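Local coordinates for protein glutathione S-transferase (Sphingomonas paucimobilis, PDB 1F2E) that binds glutathione and probably catalyses its transfer to electrophilic substrates, as other glutathione S-transferases do, at residues K29-L32 with A33-K36; I69-Y72 with I73-N77; R97-F100 with L101-F105; A116-D119 with E120-A123; A141-D144 with H145-G148. One frame throughout, in Å; residues are numbered along the deposited sequence.

Contact 1 (K29-L32 with A33-K36). With GSH (glutathione), chain E.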
loop_
_atom_site.group_PDB
_atom_site.type_symbol
_atom_site.label_atom_id
_atom_site.label_comp_id
_atom_site.label_asym_id
_atom_site.label_seq_id
_atom_site.Cartn_x
_atom_site.Cartn_y
_atom_site.Cartn_z
ATOM N N LYS A 29 14.850 18.327 -4.970
ATOM C CA LYS A 29 14.218 17.977 -6.233
ATOM C C LYS A 29 15.085 16.948 -6.949
ATOM O O LYS A 29 16.311 17.015 -6.901
ATOM C CB LYS A 29 14.041 19.218 -7.109
ATOM C CG LYS A 29 13.400 20.403 -6.393
ATOM C CD LYS A 29 12.762 21.380 -7.380
ATOM C CE LYS A 29 13.748 21.874 -8.432
ATOM N NZ LYS A 29 13.056 22.597 -9.543
ATOM N N VAL A 30 14.441 15.992 -7.605
ATOM C CA VAL A 30 15.151 14.942 -8.314
ATOM C C VAL A 30 14.788 14.932 -9.793
ATOM O O VAL A 30 13.617 15.070 -10.156
ATOM C CB VAL A 30 14.801 13.547 -7.737
ATOM C CG1 VAL A 30 15.545 12.460 -8.509
ATOM C CG2 VAL A 30 15.129 13.492 -6.250
ATOM N N ASP A 31 15.797 14.782 -10.645
ATOM C CA ASP A 31 15.563 14.701 -12.085
ATOM C C ASP A 31 15.363 13.207 -12.295
ATOM O O ASP A 31 16.328 12.452 -12.367
ATOM C CB ASP A 31 16.790 15.183 -12.875
ATOM C CG ASP A 31 16.553 15.189 -14.383
ATOM O OD1 ASP A 31 15.984 14.205 -14.903
ATOM O OD2 ASP A 31 16.945 16.172 -15.051
ATOM N N LEU A 32 14.110 12.777 -12.364
ATOM C CA LEU A 32 13.821 11.359 -12.532
ATOM C C LEU A 32 14.305 10.802 -13.863
ATOM O O LEU A 32 14.568 9.606 -13.982
ATOM C CB LEU A 32 12.319 11.106 -12.365
ATOM C CG LEU A 32 11.808 11.372 -10.942
ATOM C CD1 LEU A 32 10.315 11.116 -10.858
ATOM C CD2 LEU A 32 12.562 10.480 -9.964
ATOM N N ALA A 33 14.432 11.671 -14.862
ATOM C CA ALA A 33 14.885 11.240 -16.176
ATOM C C ALA A 33 16.297 10.667 -16.121
ATOM O O ALA A 33 16.621 9.741 -16.855
ATOM C CB ALA A 33 14.827 12.408 -17.163
ATOM N N VAL A 34 17.129 11.210 -15.237
ATOM C CA VAL A 34 18.508 10.753 -15.115
ATOM C C VAL A 34 18.904 10.351 -13.694
ATOM O O VAL A 34 20.081 10.120 -13.416
ATOM C CB VAL A 34 19.488 11.842 -15.609
ATOM C CG1 VAL A 34 19.233 12.145 -17.081
ATOM C CG2 VAL A 34 19.324 13.103 -14.775
ATOM N N ARG A 35 17.920 10.269 -12.800
ATOM C CA ARG A 35 18.163 9.888 -11.409
ATOM C C ARG A 35 19.269 10.684 -10.721
ATOM O O ARG A 35 20.178 10.108 -10.129
ATOM C CB ARG A 35 18.495 8.397 -11.313
ATOM C CG ARG A 35 17.294 7.474 -11.390
ATOM C CD ARG A 35 16.606 7.534 -12.744
ATOM N NE ARG A 35 15.543 6.535 -12.849
ATOM C CZ ARG A 35 15.745 5.219 -12.829
ATOM N NH1 ARG A 35 16.974 4.732 -12.712
ATOM N NH2 ARG A 35 14.717 4.387 -12.915
ATOM N N LYS A 36 19.184 12.007 -10.797
ATOM C CA LYS A 36 20.170 12.875 -10.163
ATOM C C LYS A 36 19.454 13.919 -9.319
ATOM O O LYS A 36 18.478 14.523 -9.763
ATOM C CB LYS A 36 21.040 13.559 -11.222
ATOM C CG LYS A 36 21.885 12.586 -12.029
ATOM C CD LYS A 36 22.859 13.301 -12.953
ATOM C CE LYS A 36 23.709 12.298 -13.724
ATOM N NZ LYS A 36 24.733 12.961 -14.585
HETATM N N1 GSH E . 4.305 2.667 -3.991
HETATM C CA1 GSH E . 5.206 3.817 -3.926
HETATM C C1 GSH E . 4.791 4.824 -2.802
HETATM O O11 GSH E . 3.763 4.574 -2.111
HETATM O O12 GSH E . 5.520 5.849 -2.631
HETATM C CB1 GSH E . 5.170 4.452 -5.334
HETATM C CG1 GSH E . 6.115 5.630 -5.650
HETATM C CD1 GSH E . 5.954 6.107 -7.093
HETATM O OE1 GSH E . 5.099 5.621 -7.838
HETATM N N2 GSH E . 6.807 7.066 -7.487
HETATM C CA2 GSH E . 6.836 7.656 -8.836
HETATM C C2 GSH E . 8.255 7.695 -9.345
HETATM O O2 GSH E . 9.144 8.203 -8.650
HETATM C CB2 GSH E . 6.307 9.095 -8.843
HETATM S SG2 GSH E . 4.593 9.320 -8.377
HETATM N N3 GSH E . 8.482 7.156 -10.545
HETATM C CA3 GSH E . 9.829 7.129 -11.125
HETATM C C3 GSH E . 9.842 7.681 -12.515
HETATM O O31 GSH E . 8.799 8.259 -12.934
HETATM O O32 GSH E . 10.906 7.533 -13.177
#

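Contact 2 (I69-Y72 with I73-N77)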
loop_
_atom_site.group_PDB
_atom_site.type_symbol
_atom_site.label_atom_id
_atom_site.label_comp_id
_atom_site.label_asym_id
_atom_site.label_seq_id
_atom_site.Cartn_x
_atom_site.Cartn_y
_atom_site.Cartn_z
ATOM N N ILE A 69 5.943 7.063 5.025
ATOM C CA ILE A 69 6.458 8.417 5.113
ATOM C C ILE A 69 5.407 9.370 5.673
ATOM O O ILE A 69 5.691 10.153 6.573
ATOM C CB ILE A 69 6.908 8.929 3.725
ATOM C CG1 ILE A 69 8.051 8.060 3.198
ATOM C CG2 ILE A 69 7.352 10.394 3.825
ATOM C CD1 ILE A 69 8.596 8.508 1.846
ATOM N N LEU A 70 4.192 9.298 5.141
ATOM C CA LEU A 70 3.112 10.165 5.604
ATOM C C LEU A 70 2.813 9.951 7.082
ATOM O O LEU A 70 2.638 10.913 7.842
ATOM C CB LEU A 70 1.842 9.923 4.774
ATOM C CG LEU A 70 1.874 10.460 3.336
ATOM C CD1 LEU A 70 0.675 9.932 2.526
ATOM C CD2 LEU A 70 1.864 11.994 3.391
ATOM N N LEU A 71 2.746 8.690 7.495
ATOM C CA LEU A 71 2.462 8.382 8.891
ATOM C C LEU A 71 3.586 8.917 9.781
ATOM O O LEU A 71 3.335 9.510 10.835
ATOM C CB LEU A 71 2.314 6.873 9.077
ATOM C CG LEU A 71 1.668 6.495 10.407
ATOM C CD1 LEU A 71 0.212 6.982 10.411
ATOM C CD2 LEU A 71 1.738 4.983 10.614
ATOM N N TYR A 72 4.827 8.712 9.350
ATOM C CA TYR A 72 5.979 9.190 10.102
ATOM C C TYR A 72 5.934 10.714 10.264
ATOM O O TYR A 72 6.171 11.242 11.352
ATOM C CB TYR A 72 7.277 8.786 9.396
ATOM C CG TYR A 72 8.525 9.268 10.103
ATOM C CD1 TYR A 72 9.007 10.561 9.903
ATOM C CD2 TYR A 72 9.184 8.453 11.028
ATOM C CE1 TYR A 72 10.112 11.037 10.610
ATOM C CE2 TYR A 72 10.291 8.920 11.745
ATOM C CZ TYR A 72 10.749 10.216 11.530
ATOM O OH TYR A 72 11.836 10.702 12.241
ATOM N N ILE A 73 5.645 11.420 9.176
ATOM C CA ILE A 73 5.580 12.871 9.219
ATOM C C ILE A 73 4.542 13.342 10.247
ATOM O O ILE A 73 4.812 14.234 11.048
ATOM C CB ILE A 73 5.248 13.438 7.828
ATOM C CG1 ILE A 73 6.408 13.136 6.868
ATOM C CG2 ILE A 73 4.968 14.945 7.918
ATOM C CD1 ILE A 73 6.157 13.547 5.412
ATOM N N ALA A 74 3.365 12.729 10.236
ATOM C CA ALA A 74 2.321 13.110 11.181
ATOM C C ALA A 74 2.707 12.826 12.638
ATOM O O ALA A 74 2.478 13.661 13.520
ATOM C CB ALA A 74 1.011 12.391 10.836
ATOM N N ASP A 75 3.294 11.654 12.884
ATOM C CA ASP A 75 3.687 11.252 14.236
ATOM C C ASP A 75 4.728 12.155 14.873
ATOM O O ASP A 75 4.759 12.284 16.093
ATOM C CB ASP A 75 4.208 9.809 14.243
ATOM C CG ASP A 75 3.127 8.793 13.905
ATOM O OD1 ASP A 75 3.471 7.618 13.662
ATOM O OD2 ASP A 75 1.935 9.163 13.888
ATOM N N GLN A 76 5.578 12.776 14.060
ATOM C CA GLN A 76 6.610 13.660 14.583
ATOM C C GLN A 76 6.032 14.876 15.306
ATOM O O GLN A 76 6.691 15.469 16.162
ATOM C CB GLN A 76 7.548 14.107 13.460
ATOM C CG GLN A 76 8.310 12.961 12.837
ATOM C CD GLN A 76 8.834 11.986 13.880
ATOM O OE1 GLN A 76 9.652 12.345 14.739
ATOM N NE2 GLN A 76 8.353 10.744 13.818
ATOM N N ASN A 77 4.810 15.260 14.959
ATOM C CA ASN A 77 4.180 16.386 15.637
ATOM C C ASN A 77 2.763 16.033 16.056
ATOM O O ASN A 77 1.797 16.307 15.341
ATOM C CB ASN A 77 4.159 17.647 14.769
ATOM C CG ASN A 77 3.559 18.844 15.512
ATOM O OD1 ASN A 77 3.327 18.778 16.726
ATOM N ND2 ASN A 77 3.307 19.935 14.794
#

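Contact 3 (R97-F100 with L101-F105). With GSH (glutathione), chain F.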
loop_
_atom_site.group_PDB
_atom_site.type_symbol
_atom_site.label_atom_id
_atom_site.label_comp_id
_atom_site.label_asym_id
_atom_site.label_seq_id
_atom_site.Cartn_x
_atom_site.Cartn_y
_atom_site.Cartn_z
ATOM N N ARG A 97 -6.929 3.301 4.653
ATOM C CA ARG A 97 -7.135 4.321 3.629
ATOM C C ARG A 97 -5.848 4.624 2.884
ATOM O O ARG A 97 -5.854 4.750 1.659
ATOM C CB ARG A 97 -7.693 5.621 4.239
ATOM C CG ARG A 97 -9.156 5.543 4.682
ATOM C CD ARG A 97 -10.037 4.930 3.595
ATOM N NE ARG A 97 -9.987 3.464 3.618
ATOM C CZ ARG A 97 -10.378 2.671 2.618
ATOM N NH1 ARG A 97 -10.295 1.351 2.744
ATOM N NH2 ARG A 97 -10.835 3.192 1.485
ATOM N N LEU A 98 -4.741 4.745 3.610
ATOM C CA LEU A 98 -3.470 5.026 2.951
ATOM C C LEU A 98 -3.104 3.863 2.044
ATOM O O LEU A 98 -2.584 4.048 0.933
ATOM C CB LEU A 98 -2.363 5.240 3.980
ATOM C CG LEU A 98 -2.564 6.426 4.930
ATOM C CD1 LEU A 98 -1.377 6.524 5.889
ATOM C CD2 LEU A 98 -2.726 7.706 4.126
ATOM N N SER A 99 -3.384 2.660 2.523
ATOM C CA SER A 99 -3.083 1.456 1.768
ATOM C C SER A 99 -3.913 1.353 0.489
ATOM O O SER A 99 -3.401 0.958 -0.565
ATOM C CB SER A 99 -3.322 0.228 2.644
ATOM O OG SER A 99 -3.270 -0.943 1.863
ATOM N N PHE A 100 -5.191 1.706 0.576
ATOM C CA PHE A 100 -6.059 1.644 -0.593
ATOM C C PHE A 100 -5.593 2.657 -1.633
ATOM O O PHE A 100 -5.486 2.348 -2.820
ATOM C CB PHE A 100 -7.505 1.952 -0.208
ATOM C CG PHE A 100 -8.417 2.122 -1.390
ATOM C CD1 PHE A 100 -8.953 1.011 -2.038
ATOM C CD2 PHE A 100 -8.711 3.389 -1.878
ATOM C CE1 PHE A 100 -9.772 1.160 -3.159
ATOM C CE2 PHE A 100 -9.529 3.555 -3.002
ATOM C CZ PHE A 100 -10.060 2.439 -3.643
ATOM N N LEU A 101 -5.322 3.869 -1.160
ATOM C CA LEU A 101 -4.872 4.974 -1.992
ATOM C C LEU A 101 -3.557 4.635 -2.701
ATOM O O LEU A 101 -3.390 4.910 -3.891
ATOM C CB LEU A 101 -4.698 6.221 -1.111
ATOM C CG LEU A 101 -5.660 7.421 -1.180
ATOM C CD1 LEU A 101 -7.033 7.026 -1.671
ATOM C CD2 LEU A 101 -5.738 8.058 0.197
ATOM N N GLY A 102 -2.624 4.030 -1.970
ATOM C CA GLY A 102 -1.347 3.685 -2.572
ATOM C C GLY A 102 -1.344 2.444 -3.453
ATOM O O GLY A 102 -0.675 2.419 -4.488
ATOM N N SER A 103 -2.094 1.420 -3.057
ATOM C CA SER A 103 -2.135 0.169 -3.810
ATOM C C SER A 103 -3.180 0.068 -4.915
ATOM O O SER A 103 -2.953 -0.620 -5.910
ATOM C CB SER A 103 -2.322 -1.004 -2.851
ATOM O OG SER A 103 -1.224 -1.074 -1.956
ATOM N N GLU A 104 -4.319 0.736 -4.747
ATOM C CA GLU A 104 -5.377 0.677 -5.757
ATOM C C GLU A 104 -5.514 1.949 -6.602
ATOM O O GLU A 104 -5.289 1.939 -7.816
ATOM C CB GLU A 104 -6.723 0.378 -5.086
ATOM C CG GLU A 104 -6.706 -0.827 -4.147
ATOM C CD GLU A 104 -6.515 -2.155 -4.870
ATOM O OE1 GLU A 104 -6.398 -3.191 -4.187
ATOM O OE2 GLU A 104 -6.487 -2.167 -6.117
ATOM N N PHE A 105 -5.881 3.050 -5.958
ATOM C CA PHE A 105 -6.078 4.293 -6.684
ATOM C C PHE A 105 -4.847 4.789 -7.441
ATOM O O PHE A 105 -4.903 4.993 -8.656
ATOM C CB PHE A 105 -6.582 5.377 -5.735
ATOM C CG PHE A 105 -7.227 6.536 -6.431
ATOM C CD1 PHE A 105 -8.021 6.332 -7.559
ATOM C CD2 PHE A 105 -7.069 7.829 -5.951
ATOM C CE1 PHE A 105 -8.646 7.403 -8.197
ATOM C CE2 PHE A 105 -7.690 8.902 -6.581
ATOM C CZ PHE A 105 -8.479 8.688 -7.705
HETATM N N1 GSH F . -4.802 -3.677 -1.844
HETATM C CA1 GSH F . -5.616 -4.749 -1.265
HETATM C C1 GSH F . -4.937 -5.378 -0.001
HETATM O O11 GSH F . -5.562 -6.303 0.605
HETATM O O12 GSH F . -3.805 -4.940 0.364
HETATM C CB1 GSH F . -5.806 -5.788 -2.397
HETATM C CG1 GSH F . -6.792 -6.947 -2.176
HETATM C CD1 GSH F . -6.866 -7.866 -3.394
HETATM O OE1 GSH F . -6.317 -7.576 -4.464
HETATM N N2 GSH F . -7.569 -8.988 -3.218
HETATM C CA2 GSH F . -7.776 -9.996 -4.253
HETATM C C2 GSH F . -9.252 -10.176 -4.496
HETATM O O2 GSH F . -10.004 -10.413 -3.547
HETATM C CB2 GSH F . -7.202 -11.349 -3.829
HETATM S SG2 GSH F . -5.447 -11.381 -3.450
HETATM N N3 GSH F . -9.676 -10.059 -5.755
HETATM C CA3 GSH F . -11.094 -10.206 -6.097
HETATM C C3 GSH F . -11.285 -11.054 -7.320
HETATM O O31 GSH F . -12.467 -11.151 -7.764
HETATM O O32 GSH F . -10.267 -11.617 -7.824
HETATM O O HOH W 1 -1.938 -2.407 0.218
#

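Contact 4 (A116-D119 with E120-A123)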
loop_
_atom_site.group_PDB
_atom_site.type_symbol
_atom_site.label_atom_id
_atom_site.label_comp_id
_atom_site.label_asym_id
_atom_site.label_seq_id
_atom_site.Cartn_x
_atom_site.Cartn_y
_atom_site.Cartn_z
ATOM N N ALA A 116 4.995 4.312 -23.498
ATOM C CA ALA A 116 4.731 3.194 -24.395
ATOM C C ALA A 116 3.349 2.552 -24.283
ATOM O O ALA A 116 3.025 1.649 -25.055
ATOM C CB ALA A 116 5.810 2.129 -24.209
ATOM N N THR A 117 2.530 3.003 -23.341
ATOM C CA THR A 117 1.205 2.411 -23.183
ATOM C C THR A 117 0.371 2.518 -24.457
ATOM O O THR A 117 0.368 3.554 -25.121
ATOM C CB THR A 117 0.429 3.071 -22.033
ATOM O OG1 THR A 117 1.187 2.962 -20.825
ATOM C CG2 THR A 117 -0.911 2.386 -21.840
ATOM N N SER A 118 -0.334 1.438 -24.788
ATOM C CA SER A 118 -1.181 1.398 -25.978
ATOM C C SER A 118 -2.490 2.126 -25.708
ATOM O O SER A 118 -2.799 2.444 -24.563
ATOM C CB SER A 118 -1.497 -0.045 -26.359
ATOM O OG SER A 118 -2.468 -0.589 -25.481
ATOM N N ASP A 119 -3.261 2.377 -26.762
ATOM C CA ASP A 119 -4.539 3.067 -26.628
ATOM C C ASP A 119 -5.517 2.239 -25.818
ATOM O O ASP A 119 -6.251 2.768 -24.984
ATOM C CB ASP A 119 -5.152 3.344 -27.999
ATOM C CG ASP A 119 -4.277 4.221 -28.859
ATOM O OD1 ASP A 119 -3.975 5.362 -28.441
ATOM O OD2 ASP A 119 -3.895 3.765 -29.955
ATOM N N GLU A 120 -5.533 0.937 -26.079
ATOM C CA GLU A 120 -6.424 0.041 -25.362
ATOM C C GLU A 120 -6.084 0.033 -23.877
ATOM O O GLU A 120 -6.972 0.109 -23.029
ATOM C CB GLU A 120 -6.312 -1.382 -25.911
ATOM C CG GLU A 120 -6.725 -1.540 -27.365
ATOM C CD GLU A 120 -6.750 -2.997 -27.795
ATOM O OE1 GLU A 120 -5.695 -3.661 -27.704
ATOM O OE2 GLU A 120 -7.824 -3.478 -28.219
ATOM N N ALA A 121 -4.794 -0.071 -23.569
ATOM C CA ALA A 121 -4.351 -0.095 -22.182
ATOM C C ALA A 121 -4.734 1.221 -21.505
ATOM O O ALA A 121 -5.155 1.233 -20.348
ATOM C CB ALA A 121 -2.843 -0.319 -22.111
ATOM N N LYS A 122 -4.599 2.323 -22.239
ATOM C CA LYS A 122 -4.950 3.634 -21.711
ATOM C C LYS A 122 -6.445 3.706 -21.460
ATOM O O LYS A 122 -6.884 4.223 -20.436
ATOM C CB LYS A 122 -4.536 4.738 -22.682
ATOM C CG LYS A 122 -3.068 5.107 -22.588
ATOM C CD LYS A 122 -2.722 6.251 -23.524
ATOM C CE LYS A 122 -1.378 6.869 -23.148
ATOM N NZ LYS A 122 -0.300 5.843 -23.035
ATOM N N ALA A 123 -7.225 3.167 -22.391
ATOM C CA ALA A 123 -8.677 3.170 -22.259
ATOM C C ALA A 123 -9.088 2.372 -21.031
ATOM O O ALA A 123 -10.010 2.760 -20.309
ATOM C CB ALA A 123 -9.321 2.577 -23.506
#

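Contact 5 (A141-D144 with H145-G148)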
loop_
_atom_site.group_PDB
_atom_site.type_symbol
_atom_site.label_atom_id
_atom_site.label_comp_id
_atom_site.label_asym_id
_atom_site.label_seq_id
_atom_site.Cartn_x
_atom_site.Cartn_y
_atom_site.Cartn_z
ATOM N N ALA A 141 -19.305 12.107 -0.495
ATOM C CA ALA A 141 -20.499 12.936 -0.548
ATOM C C ALA A 141 -21.157 12.811 0.826
ATOM O O ALA A 141 -21.867 13.713 1.272
ATOM C CB ALA A 141 -21.446 12.442 -1.638
ATOM N N GLY A 142 -20.882 11.690 1.493
ATOM C CA GLY A 142 -21.449 11.419 2.806
ATOM C C GLY A 142 -20.645 11.811 4.044
ATOM O O GLY A 142 -21.189 11.768 5.147
ATOM N N ARG A 143 -19.371 12.171 3.884
ATOM C CA ARG A 143 -18.531 12.583 5.018
ATOM C C ARG A 143 -17.807 13.875 4.667
ATOM O O ARG A 143 -17.937 14.394 3.560
ATOM C CB ARG A 143 -17.452 11.548 5.329
ATOM C CG ARG A 143 -17.819 10.128 5.050
ATOM C CD ARG A 143 -16.553 9.317 4.861
ATOM N NE ARG A 143 -16.858 7.960 4.433
ATOM C CZ ARG A 143 -15.960 7.112 3.948
ATOM N NH1 ARG A 143 -14.691 7.490 3.825
ATOM N NH2 ARG A 143 -16.333 5.886 3.594
ATOM N N ASP A 144 -17.016 14.373 5.610
ATOM C CA ASP A 144 -16.242 15.590 5.403
ATOM C C ASP A 144 -14.818 15.207 5.017
ATOM O O ASP A 144 -14.211 15.809 4.131
ATOM C CB ASP A 144 -16.176 16.417 6.691
ATOM C CG ASP A 144 -17.542 16.754 7.250
ATOM O OD1 ASP A 144 -18.356 17.355 6.522
ATOM O OD2 ASP A 144 -17.799 16.423 8.425
ATOM N N HIS A 145 -14.296 14.193 5.701
ATOM C CA HIS A 145 -12.929 13.734 5.496
ATOM C C HIS A 145 -12.868 12.282 5.062
ATOM O O HIS A 145 -13.750 11.490 5.381
ATOM C CB HIS A 145 -12.158 13.949 6.788
ATOM C CG HIS A 145 -12.304 15.333 7.333
ATOM N ND1 HIS A 145 -11.596 16.408 6.838
ATOM C CD2 HIS A 145 -13.126 15.832 8.284
ATOM C CE1 HIS A 145 -11.977 17.508 7.460
ATOM N NE2 HIS A 145 -12.905 17.186 8.343
ATOM N N TYR A 146 -11.812 11.936 4.337
ATOM C CA TYR A 146 -11.662 10.585 3.821
ATOM C C TYR A 146 -11.443 9.505 4.874
ATOM O O TYR A 146 -12.016 8.421 4.787
ATOM C CB TYR A 146 -10.522 10.547 2.800
ATOM C CG TYR A 146 -10.446 9.245 2.038
ATOM C CD1 TYR A 146 -11.579 8.714 1.417
ATOM C CD2 TYR A 146 -9.238 8.562 1.900
ATOM C CE1 TYR A 146 -11.513 7.540 0.675
ATOM C CE2 TYR A 146 -9.160 7.385 1.154
ATOM C CZ TYR A 146 -10.301 6.884 0.546
ATOM O OH TYR A 146 -10.231 5.737 -0.210
ATOM N N ALA A 147 -10.598 9.797 5.857
ATOM C CA ALA A 147 -10.307 8.842 6.918
ATOM C C ALA A 147 -10.649 9.439 8.275
ATOM O O ALA A 147 -10.057 10.434 8.704
ATOM C CB ALA A 147 -8.834 8.455 6.885
ATOM N N GLY A 148 -11.607 8.836 8.957
ATOM C CA GLY A 148 -11.962 9.353 10.261
ATOM C C GLY A 148 -12.866 10.566 10.220
ATOM O O GLY A 148 -13.700 10.703 9.327
#

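Contact 1 (K29-L32 with A33-K36)
A G1 beta bulge sets two residues, Arg-35 and Lys-36, opposite the single Asp-31, with Arg-35 in a left-handed backbone conformation (phi 51°, psi 51°). The bulge closes the hairpin between strand 26-31 and the short edge strand 36-37 of the thioredoxin-like sheet. Asp-31 and Lys-36 form a hydrogen-bonded antiparallel pair: Asp-31 N gives an almost straight bond to Lys-36 O, 2.8 Å away, while Lys-36 N returns a longer one of 3.3 Å to Asp-31 O. That carbonyl oxygen also accepts from Val-34 N (3.2 Å), which comes from above the carbonyl plane and on the face opposite to Lys-36 N. Val-34 N is shared, because the side chain of Asp-31 takes it too. With Asp-31 CG anti to the backbone N (chi1 -177°), the carboxylate leans over the turn, and Val-34 N reaches Asp-31 OD1 at 3.2 Å from above the carboxylate plane. The same lean sets Asp-31 CG against Val-34 CG2, 3.5 Å apart. Arg-35 folds back at its second torsion, placing its CD 3.2 Å from Leu-32 O and the edge of its guanidinium near that oxygen; its side chain also touches Leu-44 of helix 43-46. Leu-32 belongs to the glutathione pocket and packs on Val-52 and Ser-6, its CD1 lying 3.8 Å from O2 of the bound tripeptide.

Contact 2 (I69-Y72 with I73-N77)
Tyr-72 O is gripped twice by one residue: Gln-76 N reaches it at 3.2 Å, and the side-chain Gln-76 NE2 adds a weak hydrogen bond of 3.3 Å. The second bond depends on the glutamine curling back, its chain bent at CG (chi2 -43°). The same curl lays the amide on the phenol, with ring and amide planes only 11° apart, a stacked pair. Gln-76 NE2 sits over one face but toward the rim, 3.4 Å from Tyr-72 CZ. Tyr-72 meets the amide because its CG stands anti to the backbone N (chi1 179°). With alanine in place of Tyr-72, the Gln-76 amide would probably lose its stacking partner and be held by its weak bond to the carbonyl, and Tyr-92 of the second subunit would lose the ring it packs against.

One turn back, Ile-69 and Ile-73 run alongside each other, Ile-69 CG2 to Ile-73 CD1 being 3.7 Å. Regular i to i+4 bonds join the same turns, among them Asp-75 N to Leu-71 O. The carboxylate of Asp-75 is turned to partners beyond the helix, a salt bridge to Arg-91 and a hydrogen bond to the hydroxyl of Tyr-92 of the second subunit.

Helix 66-75, part of the thioredoxin-like domain, is thus enclosed on several flanks: Ile-69 and Ile-73 rest on helix 12-21, Leu-70 and Ala-74 on helix 153-161, Leu-71 on helix 89-113, and Tyr-72 on Leu-57 and on Tyr-92 of the second subunit, the two rings edge-to-face.

Contact 3 (R97-F100 with L101-F105)
Phe-100 and Glu-104 meet along helix 89-113, on the part of it that faces the second subunit and the glutathione held there. The aliphatic stem of the glutamate crosses the phenyl ring at about a right angle. Its CB stands 4.1 Å from the centroid of the Phe-100 ring, over the face, in a CH-pi contact, and Glu-104 CG comes to 3.6 Å from Phe-100 CD1. A bend at Glu-104 CG (chi2 -68°) then sends the carboxylate off the ring. Glu-104 OE1 accepts from N1 of that glutathione at 2.9 Å, and the other oxygen forms a salt bridge with Lys-107 of the second subunit.

Here the helix widens into a pi-type turn at 101-105. Phe-100 O takes both Glu-104 N, at 2.8 Å, and Phe-105 N, at 3.2 Å, from opposite faces of its plane. One residue before each of the first pair, Ser-99 and Ser-103 share a water, 2.6 Å from Ser-99 OG; the water also donates to the O12 carboxylate oxygen of the same glutathione. Ser-99 OG is hydrogen-bonded to Glu-65 of the second subunit as well. Phe-105 turns the other way, its ring edge-to-face with Phe-109.

Contact 4 (A116-D119 with E120-A123)
Ser-118 caps the helix that begins at Asp-119: its OG accepts a nearly straight bond from Ala-121 N at 3.1 Å, and Ser-118 O takes Lys-122 N at 2.9 Å. The side-chain bond is possible because Ser-118 OG sits between the backbone N and the carbonyl carbon (chi1 76°), which swings it over the first turn. The next helical bond, Ala-123 N to Asp-119 O, is 2.8 Å. Ser-118 is therefore a true N-cap of helix 119-141, but the residue three further on is an alanine and offers no side-chain acceptor, as a capping box would require.

Lys-122 turns its chain back over the cap, bending at its last torsion (chi4 52°). Its NZ gives a hydrogen bond of 3.2 Å to Thr-117 O, approached from above the carbonyl plane, and a weak one to Ala-114 O. Thr-117 and Lys-122 flank the cap where a hydrophobic staple would have its two residues; here Thr-117 CG2 lies 3.6 Å from Lys-122 CG, methyl against aliphatic stem. The same methyl presses on Ala-121 CB at 3.3 Å, closer than usual for two carbons. The hydroxyl of Thr-117 is hydrogen-bonded to Pro-111 O, which ties this loop to the end of helix 89-113.

Asp-119 and Glu-120 put two acids on the first turn, where they would probably interact well with the positive end of the helix dipole. That end would probably disfavour the Lys-122 ammonium, which is directed instead to carbonyl oxygens of the preceding loop.

Contact 5 (A141-D144 with H145-G148)
The backbone alternates between extended and helical conformations through this loop, with Arg-143 and His-145 extended and Asp-144 and Tyr-146 near helical values, and the carbonyls of His-145 and Tyr-146 lie beside the Arg-143 side chain. That arginine runs straight from CG to NE. Both oxygens lie near the edge of its guanidinium; Arg-143 NH1 is 3.0 Å from Tyr-146 O, and the stem atom Arg-143 CD passes 3.6 Å from His-145 O. Its firmer partner is Glu-139, at the end of helix 119-141, with which NH1 makes a salt bridge.

The imidazole of His-145 folds back over its predecessor. With CG beside the backbone N (chi1 -50°), one ring face covers the Asp-144 carbonyl carbon, 3.4 Å from His-145 CG, and His-145 CD2 lies 3.5 Å from Asp-144 CB. The side chain also touches Asp-155 of helix 153-161. Replacing His-145 with glycine would probably strip the Asp-144 carbonyl carbon and CB of the ring lying against them, and Asp-155 of the side chain that touches it.

Tyr-146 is buried. Its N donates to Asp-155 OD2, and its OH is probably hydrogen-bonded to Arg-97 NH2 of helix 89-113. The chemistry is thus split: charged and imidazole groups line the outer loop, whereas one tyrosine carries its polar hydroxyl inward to an arginine.

In the fold
Contacts 2 and 3 are largely buried and both border the second subunit; their centres are about 17 Å apart, on the successive helices 66-75 and 89-113. Contacts 1 and 4 are surface features that no other subunit touches, one a hairpin turn at the sheet edge and the other a helix start; contact 1 is held by strand-pair and turn bonds, contact 4 by an N-cap. Contact 5, partly buried, joins the interior through Tyr-146, which also packs on Phe-100 and Leu-101 of contact 3. Contact 1 borders its own subunit's glutathione through apolar Leu-32, contact 3 the second subunit's through the Glu-104 carboxylate. Contacts 4 and 5 lie away from the annotated sites.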